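Long-range contacts in pyruvate kinase (Pseudomonas aeruginosa, PDB 6QXL), which probably catalyses the last step of glycolysis, phosphate transfer from phosphoenolpyruvate to ADP, and here binds glucose-6-phosphate, magnesium and malonate: residues L383-G387 with T411-V415; I402-P407 with V421-D427; D187-V191 with K215-V219. All blocks are in the same frame, centred on the assembly; numbering follows the deposited sequence.

Interaction 1: residues L383-G387 with T411-V415. With G6P (6-O-phosphono-alpha-D-glucopyranose), chain M.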
# COMPACT_ATOMS: atom_id res chain seq x y z
N LEU A 383 17.58 -29.67 0.11
CA LEU A 383 17.74 -31.05 0.54
C LEU A 383 16.56 -31.39 1.40
O LEU A 383 16.37 -30.80 2.45
CB LEU A 383 19.04 -31.26 1.31
CG LEU A 383 20.34 -30.77 0.70
CD1 LEU A 383 21.49 -31.38 1.52
CD2 LEU A 383 20.48 -31.09 -0.78
N THR A 384 15.76 -32.36 0.95
CA THR A 384 14.52 -32.68 1.64
C THR A 384 14.30 -34.18 1.68
O THR A 384 14.61 -34.89 0.74
CB THR A 384 13.31 -31.97 0.98
OG1 THR A 384 12.09 -32.34 1.66
CG2 THR A 384 13.22 -32.29 -0.52
N GLU A 385 13.69 -34.62 2.77
CA GLU A 385 13.38 -36.01 3.00
C GLU A 385 12.00 -36.33 2.43
O GLU A 385 11.86 -37.25 1.62
CB GLU A 385 13.47 -36.33 4.50
CG GLU A 385 13.82 -37.75 4.89
CD GLU A 385 15.27 -38.19 4.50
OE1 GLU A 385 16.05 -37.45 3.87
OE2 GLU A 385 15.64 -39.34 4.78
N SER A 386 10.99 -35.56 2.83
CA SER A 386 9.61 -35.82 2.46
C SER A 386 9.01 -34.84 1.47
O SER A 386 7.86 -35.00 1.07
CB SER A 386 8.74 -35.83 3.72
OG SER A 386 8.48 -34.51 4.17
N GLY A 387 9.75 -33.81 1.09
CA GLY A 387 9.24 -32.75 0.21
C GLY A 387 8.53 -31.60 0.91
O GLY A 387 8.09 -30.67 0.25
N THR A 411 9.14 -39.17 -2.52
CA THR A 411 9.33 -37.73 -2.54
C THR A 411 9.61 -37.24 -3.95
O THR A 411 9.08 -36.21 -4.37
CB THR A 411 10.46 -37.33 -1.57
OG1 THR A 411 10.10 -37.76 -0.25
CG2 THR A 411 10.72 -35.85 -1.57
N GLN A 412 10.46 -37.96 -4.68
CA GLN A 412 10.80 -37.56 -6.05
C GLN A 412 9.55 -37.39 -6.93
O GLN A 412 9.52 -36.54 -7.80
CB GLN A 412 11.74 -38.58 -6.69
CG GLN A 412 13.16 -38.54 -6.14
CD GLN A 412 13.95 -39.82 -6.38
OE1 GLN A 412 13.46 -40.76 -7.02
NE2 GLN A 412 15.13 -39.87 -5.84
N ALA A 413 8.52 -38.22 -6.69
CA ALA A 413 7.28 -38.13 -7.44
C ALA A 413 6.34 -37.08 -6.88
O ALA A 413 5.73 -36.32 -7.63
CB ALA A 413 6.58 -39.48 -7.46
N ARG A 414 6.21 -37.04 -5.56
CA ARG A 414 5.32 -36.10 -4.90
C ARG A 414 5.48 -34.68 -5.42
O ARG A 414 4.52 -34.03 -5.83
CB ARG A 414 5.60 -36.12 -3.40
CG ARG A 414 4.40 -35.75 -2.60
CD ARG A 414 4.78 -35.45 -1.19
NE ARG A 414 5.49 -36.42 -0.38
CZ ARG A 414 5.02 -37.57 0.05
NH1 ARG A 414 3.83 -38.03 -0.33
NH2 ARG A 414 5.78 -38.33 0.82
N VAL A 415 6.71 -34.22 -5.48
CA VAL A 415 6.95 -32.82 -5.82
C VAL A 415 6.65 -32.51 -7.28
O VAL A 415 6.65 -31.35 -7.67
CB VAL A 415 8.36 -32.37 -5.44
CG1 VAL A 415 8.61 -32.64 -3.97
CG2 VAL A 415 9.42 -33.06 -6.29
C1 G6P M . 17.30 -32.32 4.94
C2 G6P M . 17.93 -33.47 5.70
C3 G6P M . 17.48 -33.23 7.13
C4 G6P M . 16.11 -32.58 7.28
C5 G6P M . 15.33 -33.07 6.07
C6 G6P M . 13.86 -32.70 6.21
O1 G6P M . 18.02 -32.32 3.72
O2 G6P M . 17.59 -34.77 5.16
O3 G6P M . 18.42 -32.27 7.55
O4 G6P M . 15.52 -32.87 8.57
O5 G6P M . 15.88 -32.53 4.86
O6 G6P M . 13.19 -32.48 4.98
P G6P M . 11.56 -32.23 4.97
O1P G6P M . 10.91 -33.58 4.77
O2P G6P M . 11.76 -31.34 3.76
O3P G6P M . 10.95 -31.71 6.29
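T411 and R414, one turn apart on a helix, each hold a carbonyl of the loop 383-387. T411 OG1 donates to E385 O at 2.6 Å, and R414 NE reaches S386 O at 3.1 Å, with the carbonyl oxygen at the guanidinium edge and 15° out of its plane. With OG1 beside the backbone N (chi1 -59°), T411 CG2 falls anti to it and lies 3.5 Å from G387 N, while V415 CG1 meets G387 CA at 4.2 Å. The same loop turns N-H groups and hydroxyls to the sugar phosphate. Phosphate oxygen O1P is gripped twice by S386, from N at 2.8 Å and from OG at 2.7 Å; E385 N gives a nearly straight bond to the ester oxygen O6 of G6P at 3.1 Å. T384 OG1, which lies against the phosphate at O2P, also accepts G387 N, an ST motif within the loop. The loop thus forms part of the glucose-6-phosphate pocket, the allosteric regulator site, which T389 and S463 help complete. Farther out, E410 forms a salt bridge with R414 NH2. The loop leads from strand 377-383 through G387, the N-cap, into helix 388-394; helix 409-414 lies beside it, and T384, T411 and V415 pack on strand 402-406.

Interaction 2: residues I402-P407 with V421-D427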
# COMPACT_ATOMS: atom_id res chain seq x y z
N ILE A 402 13.17 -24.07 -7.97
CA ILE A 402 13.29 -24.79 -6.72
C ILE A 402 13.58 -26.26 -7.02
O ILE A 402 12.78 -26.95 -7.64
CB ILE A 402 12.00 -24.68 -5.91
CG1 ILE A 402 11.68 -23.21 -5.64
CG2 ILE A 402 12.09 -25.50 -4.62
CD1 ILE A 402 10.33 -22.96 -5.02
N TYR A 403 14.74 -26.75 -6.58
CA TYR A 403 15.13 -28.15 -6.79
C TYR A 403 14.99 -28.95 -5.51
O TYR A 403 15.64 -28.63 -4.53
CB TYR A 403 16.53 -28.20 -7.32
CG TYR A 403 16.64 -27.60 -8.68
CD1 TYR A 403 16.28 -28.32 -9.81
CD2 TYR A 403 17.09 -26.30 -8.86
CE1 TYR A 403 16.37 -27.76 -11.08
CE2 TYR A 403 17.20 -25.75 -10.13
CZ TYR A 403 16.83 -26.49 -11.22
OH TYR A 403 16.93 -25.94 -12.45
N ALA A 404 14.13 -29.96 -5.53
CA ALA A 404 13.96 -30.87 -4.40
C ALA A 404 14.95 -32.05 -4.56
O ALA A 404 14.76 -32.92 -5.42
CB ALA A 404 12.53 -31.38 -4.34
N TYR A 405 16.00 -32.02 -3.74
CA TYR A 405 17.00 -33.08 -3.65
C TYR A 405 16.52 -34.11 -2.64
O TYR A 405 16.39 -33.81 -1.44
CB TYR A 405 18.35 -32.52 -3.23
CG TYR A 405 19.11 -31.77 -4.32
CD1 TYR A 405 18.56 -30.69 -4.99
CD2 TYR A 405 20.40 -32.11 -4.64
CE1 TYR A 405 19.28 -30.00 -5.96
CE2 TYR A 405 21.12 -31.44 -5.63
CZ TYR A 405 20.56 -30.38 -6.27
OH TYR A 405 21.27 -29.70 -7.24
N SER A 406 16.25 -35.32 -3.10
CA SER A 406 15.80 -36.36 -2.21
C SER A 406 16.29 -37.72 -2.69
O SER A 406 16.48 -37.93 -3.89
CB SER A 406 14.28 -36.36 -2.11
OG SER A 406 13.85 -37.10 -0.98
N PRO A 407 16.55 -38.62 -1.76
CA PRO A 407 16.90 -39.97 -2.16
C PRO A 407 15.66 -40.84 -2.41
O PRO A 407 15.75 -41.79 -3.17
CB PRO A 407 17.69 -40.47 -0.96
CG PRO A 407 17.06 -39.77 0.22
CD PRO A 407 16.68 -38.42 -0.30
N VAL A 421 8.84 -26.59 -8.85
CA VAL A 421 9.77 -27.51 -8.22
C VAL A 421 10.18 -28.62 -9.20
O VAL A 421 9.33 -29.21 -9.86
CB VAL A 421 9.14 -28.16 -6.99
CG1 VAL A 421 10.14 -29.07 -6.29
CG2 VAL A 421 8.64 -27.08 -6.04
N GLU A 422 11.48 -28.89 -9.30
CA GLU A 422 12.00 -30.01 -10.08
C GLU A 422 12.69 -30.99 -9.14
O GLU A 422 13.29 -30.60 -8.14
CB GLU A 422 12.97 -29.52 -11.15
CG GLU A 422 12.33 -28.73 -12.30
CD GLU A 422 13.28 -27.86 -13.13
OE1 GLU A 422 14.15 -28.47 -13.76
OE2 GLU A 422 13.08 -26.61 -13.19
N THR A 423 12.61 -32.27 -9.46
CA THR A 423 13.28 -33.29 -8.67
C THR A 423 14.71 -33.50 -9.14
O THR A 423 14.98 -33.59 -10.35
CB THR A 423 12.58 -34.63 -8.79
OG1 THR A 423 11.21 -34.48 -8.42
CG2 THR A 423 13.19 -35.61 -7.87
N ILE A 424 15.62 -33.58 -8.18
CA ILE A 424 16.99 -34.02 -8.42
C ILE A 424 17.27 -35.18 -7.46
O ILE A 424 17.41 -34.96 -6.26
CB ILE A 424 18.01 -32.91 -8.16
CG1 ILE A 424 17.76 -31.69 -9.05
CG2 ILE A 424 19.41 -33.46 -8.35
CD1 ILE A 424 18.18 -31.82 -10.48
N PRO A 425 17.38 -36.42 -7.98
CA PRO A 425 17.67 -37.55 -7.07
C PRO A 425 19.08 -37.40 -6.49
O PRO A 425 20.03 -37.04 -7.23
CB PRO A 425 17.55 -38.79 -7.95
CG PRO A 425 16.95 -38.31 -9.23
CD PRO A 425 17.35 -36.87 -9.38
N PHE A 426 19.18 -37.61 -5.18
CA PHE A 426 20.38 -37.26 -4.44
C PHE A 426 20.30 -37.83 -3.04
O PHE A 426 19.23 -37.79 -2.40
CB PHE A 426 20.51 -35.74 -4.39
CG PHE A 426 21.80 -35.22 -3.83
CD1 PHE A 426 21.88 -34.92 -2.48
CD2 PHE A 426 22.90 -34.94 -4.67
CE1 PHE A 426 23.06 -34.40 -1.95
CE2 PHE A 426 24.05 -34.40 -4.14
CZ PHE A 426 24.13 -34.11 -2.80
N ASP A 427 21.41 -38.42 -2.59
CA ASP A 427 21.51 -39.03 -1.27
C ASP A 427 22.68 -38.43 -0.51
O ASP A 427 23.80 -38.92 -0.63
CB ASP A 427 21.66 -40.55 -1.34
CG ASP A 427 21.44 -41.21 0.02
OD1 ASP A 427 21.24 -40.48 1.03
OD2 ASP A 427 21.47 -42.47 0.09
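E422 O is approached twice from the neighbouring strand: A404 N donates to it at 2.8 Å, and Y403 CA lies 3.3 Å from the same oxygen in a CA-H...O contact. The pairing continues on both sides of this bond. E422 N binds I402 O at 2.9 Å, I424 N binds A404 O, S406 N makes a weak bond to I424 O, and F426 N closes the series on S406 O at 3.0 Å. One face carries Y403, Y405, E422 and I424. There I424 lies alongside Y405, its CB 3.9 Å from the centroid of the Y405 ring and almost straight above it, a CH-pi contact. The edge of Y405 is turned toward the face of F426 in a T-shaped pair, with ring centroids 5.2 Å apart and planes at 71°; CG of F426 anti to the backbone N (chi1 -172°) carries that ring back beside the tyrosine. E422 runs alongside Y403, its OE1 3.6 Å from Y403 CE1. Helix 436-446 covers this face and takes the Y405 hydroxyl at A440 O. Across the sheet, A404 and V421 pack through methyls beside helix 388-394, and S406 OG bonds to T384 O. Two parallel strands joined through helix 409-414 form a beta-alpha-beta crossover, with 421-425 the outermost strand at one end of the sheet of the C-terminal alpha/beta domain.

Interaction 3: residues D187-V191 with K215-V219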
# COMPACT_ATOMS: atom_id res chain seq x y z
N ASP A 187 0.91 -48.26 -4.93
CA ASP A 187 1.84 -47.21 -4.45
C ASP A 187 1.59 -45.87 -5.13
O ASP A 187 2.51 -45.20 -5.59
CB ASP A 187 3.32 -47.60 -4.65
CG ASP A 187 3.80 -48.57 -3.62
OD1 ASP A 187 3.06 -48.95 -2.65
OD2 ASP A 187 4.99 -48.93 -3.77
N LEU A 188 0.32 -45.47 -5.21
CA LEU A 188 -0.02 -44.21 -5.83
C LEU A 188 0.49 -43.05 -4.99
O LEU A 188 0.50 -43.11 -3.76
CB LEU A 188 -1.52 -44.11 -6.05
CG LEU A 188 -2.16 -45.11 -7.01
CD1 LEU A 188 -3.61 -44.74 -7.26
CD2 LEU A 188 -1.41 -45.20 -8.33
N ASP A 189 0.92 -42.00 -5.67
CA ASP A 189 1.47 -40.82 -5.01
C ASP A 189 0.38 -39.90 -4.45
O ASP A 189 0.56 -39.29 -3.40
CB ASP A 189 2.35 -40.08 -6.00
CG ASP A 189 3.40 -40.99 -6.60
OD1 ASP A 189 4.25 -41.49 -5.86
OD2 ASP A 189 3.33 -41.28 -7.80
N TYR A 190 -0.76 -39.81 -5.15
CA TYR A 190 -1.89 -38.99 -4.72
C TYR A 190 -3.18 -39.77 -4.85
O TYR A 190 -3.34 -40.55 -5.79
CB TYR A 190 -1.99 -37.70 -5.55
CG TYR A 190 -0.91 -36.69 -5.28
CD1 TYR A 190 -0.98 -35.85 -4.18
CD2 TYR A 190 0.18 -36.58 -6.12
CE1 TYR A 190 0.02 -34.93 -3.93
CE2 TYR A 190 1.18 -35.65 -5.87
CZ TYR A 190 1.08 -34.83 -4.80
OH TYR A 190 2.08 -33.94 -4.56
N VAL A 191 -4.09 -39.54 -3.93
CA VAL A 191 -5.44 -40.07 -3.99
C VAL A 191 -6.41 -38.92 -3.80
O VAL A 191 -6.28 -38.15 -2.86
CB VAL A 191 -5.67 -41.12 -2.90
CG1 VAL A 191 -7.14 -41.52 -2.81
CG2 VAL A 191 -4.83 -42.34 -3.20
N LYS A 215 0.88 -44.68 1.33
CA LYS A 215 1.67 -43.49 1.65
C LYS A 215 1.24 -42.25 0.86
O LYS A 215 1.86 -41.20 0.97
CB LYS A 215 3.15 -43.80 1.39
CG LYS A 215 3.71 -44.82 2.39
CD LYS A 215 4.05 -44.19 3.76
CE LYS A 215 4.14 -45.23 4.88
NZ LYS A 215 5.44 -45.97 4.80
N ALA A 216 0.18 -42.37 0.07
CA ALA A 216 -0.25 -41.28 -0.79
C ALA A 216 -0.69 -40.06 -0.00
O ALA A 216 -1.18 -40.18 1.13
CB ALA A 216 -1.37 -41.73 -1.70
N TRP A 217 -0.53 -38.90 -0.63
CA TRP A 217 -1.11 -37.66 -0.15
C TRP A 217 -2.54 -37.53 -0.67
O TRP A 217 -2.86 -38.00 -1.76
CB TRP A 217 -0.25 -36.48 -0.59
CG TRP A 217 0.89 -36.18 0.32
CD1 TRP A 217 1.42 -37.00 1.27
CD2 TRP A 217 1.65 -34.97 0.37
NE1 TRP A 217 2.46 -36.38 1.89
CE2 TRP A 217 2.61 -35.12 1.39
CE3 TRP A 217 1.61 -33.77 -0.35
CZ2 TRP A 217 3.53 -34.13 1.71
CZ3 TRP A 217 2.53 -32.77 -0.02
CH2 TRP A 217 3.49 -32.97 1.00
N LEU A 218 -3.38 -36.89 0.12
CA LEU A 218 -4.80 -36.79 -0.17
C LEU A 218 -5.19 -35.48 -0.83
O LEU A 218 -4.81 -34.41 -0.36
CB LEU A 218 -5.60 -36.95 1.10
CG LEU A 218 -5.74 -38.35 1.63
CD1 LEU A 218 -6.54 -38.27 2.92
CD2 LEU A 218 -6.44 -39.27 0.64
N VAL A 219 -5.99 -35.57 -1.89
CA VAL A 219 -6.53 -34.42 -2.58
C VAL A 219 -8.02 -34.30 -2.32
O VAL A 219 -8.76 -35.20 -2.64
CB VAL A 219 -6.32 -34.50 -4.09
CG1 VAL A 219 -6.77 -33.21 -4.75
CG2 VAL A 219 -4.85 -34.79 -4.39
O HOH W 1 -0.11 -45.25 -1.50
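Y190 and W217 stand side by side and point the same way from adjacent strands, the phenol ring running past the root of the indole. Y190 CE1 meets W217 CB at 3.7 Å, and nearer the root of the ring Y190 CD1 touches V219 CG2 at 4.0 Å, so the ring rests obliquely on two neighbours of the opposing strand. CG of Y190 sits beside the backbone N and anti to the carbonyl carbon (chi1 -71°), the rotation that brings CD1 and CE1 against W217 CB; its hydroxyl bonds to R414 O, and the R414 guanidinium makes a cation-pi contact with W217. Both partners therefore link the barrel to helix 409-414 of the C-terminal alpha/beta domain. Beneath the rings the backbones pair in parallel register: W217 N donates to D189 O at 3.0 Å, V191 N to W217 O at 2.9 Å, and V219 N to V191 O at 2.8 Å. These are the fourth and fifth strands, 190-193 and 217-222, of the eight-stranded TIM barrel, joined as a beta-alpha-beta unit through helix 199-211. On the face turned to that helix, V191 CG2 lies 3.8 Å from A216 CB, and V191 CB packs on L218 CD2 at 4.1 Å; A216 reaches L209, while L218 touches M202 and R206. The start of the pair is close-packed, with A216 CB only 3.1 Å from L188 O, an oxygen that also accepts a hydrogen bond from a water weakly bonded to K215 N. The D189 carboxylate is held by salt bridges to R53 and R409 and by a hydrogen bond from L65 N.

Interaction 3 comes first along the chain and is complete long before the others begin: it closes the loop from 191 to 215 through helix 199-211, inside the barrel domain. Interaction 1 opens at 383, interaction 2 opens at 402 before 1 has closed at 411-415, and 2 closes at 421-427, so the two cross, their spans overlapping from strand 402-406 through helix 409-414. They also touch: T384 N pairs with Y405 O, and Q412 O takes T423 OG1. Interactions 2 and 3 stay about 9 Å apart at their nearest atoms; the helix segment of interaction 1 bridges sugar-phosphate loop, alpha/beta sheet and barrel, with A413 packing on D189.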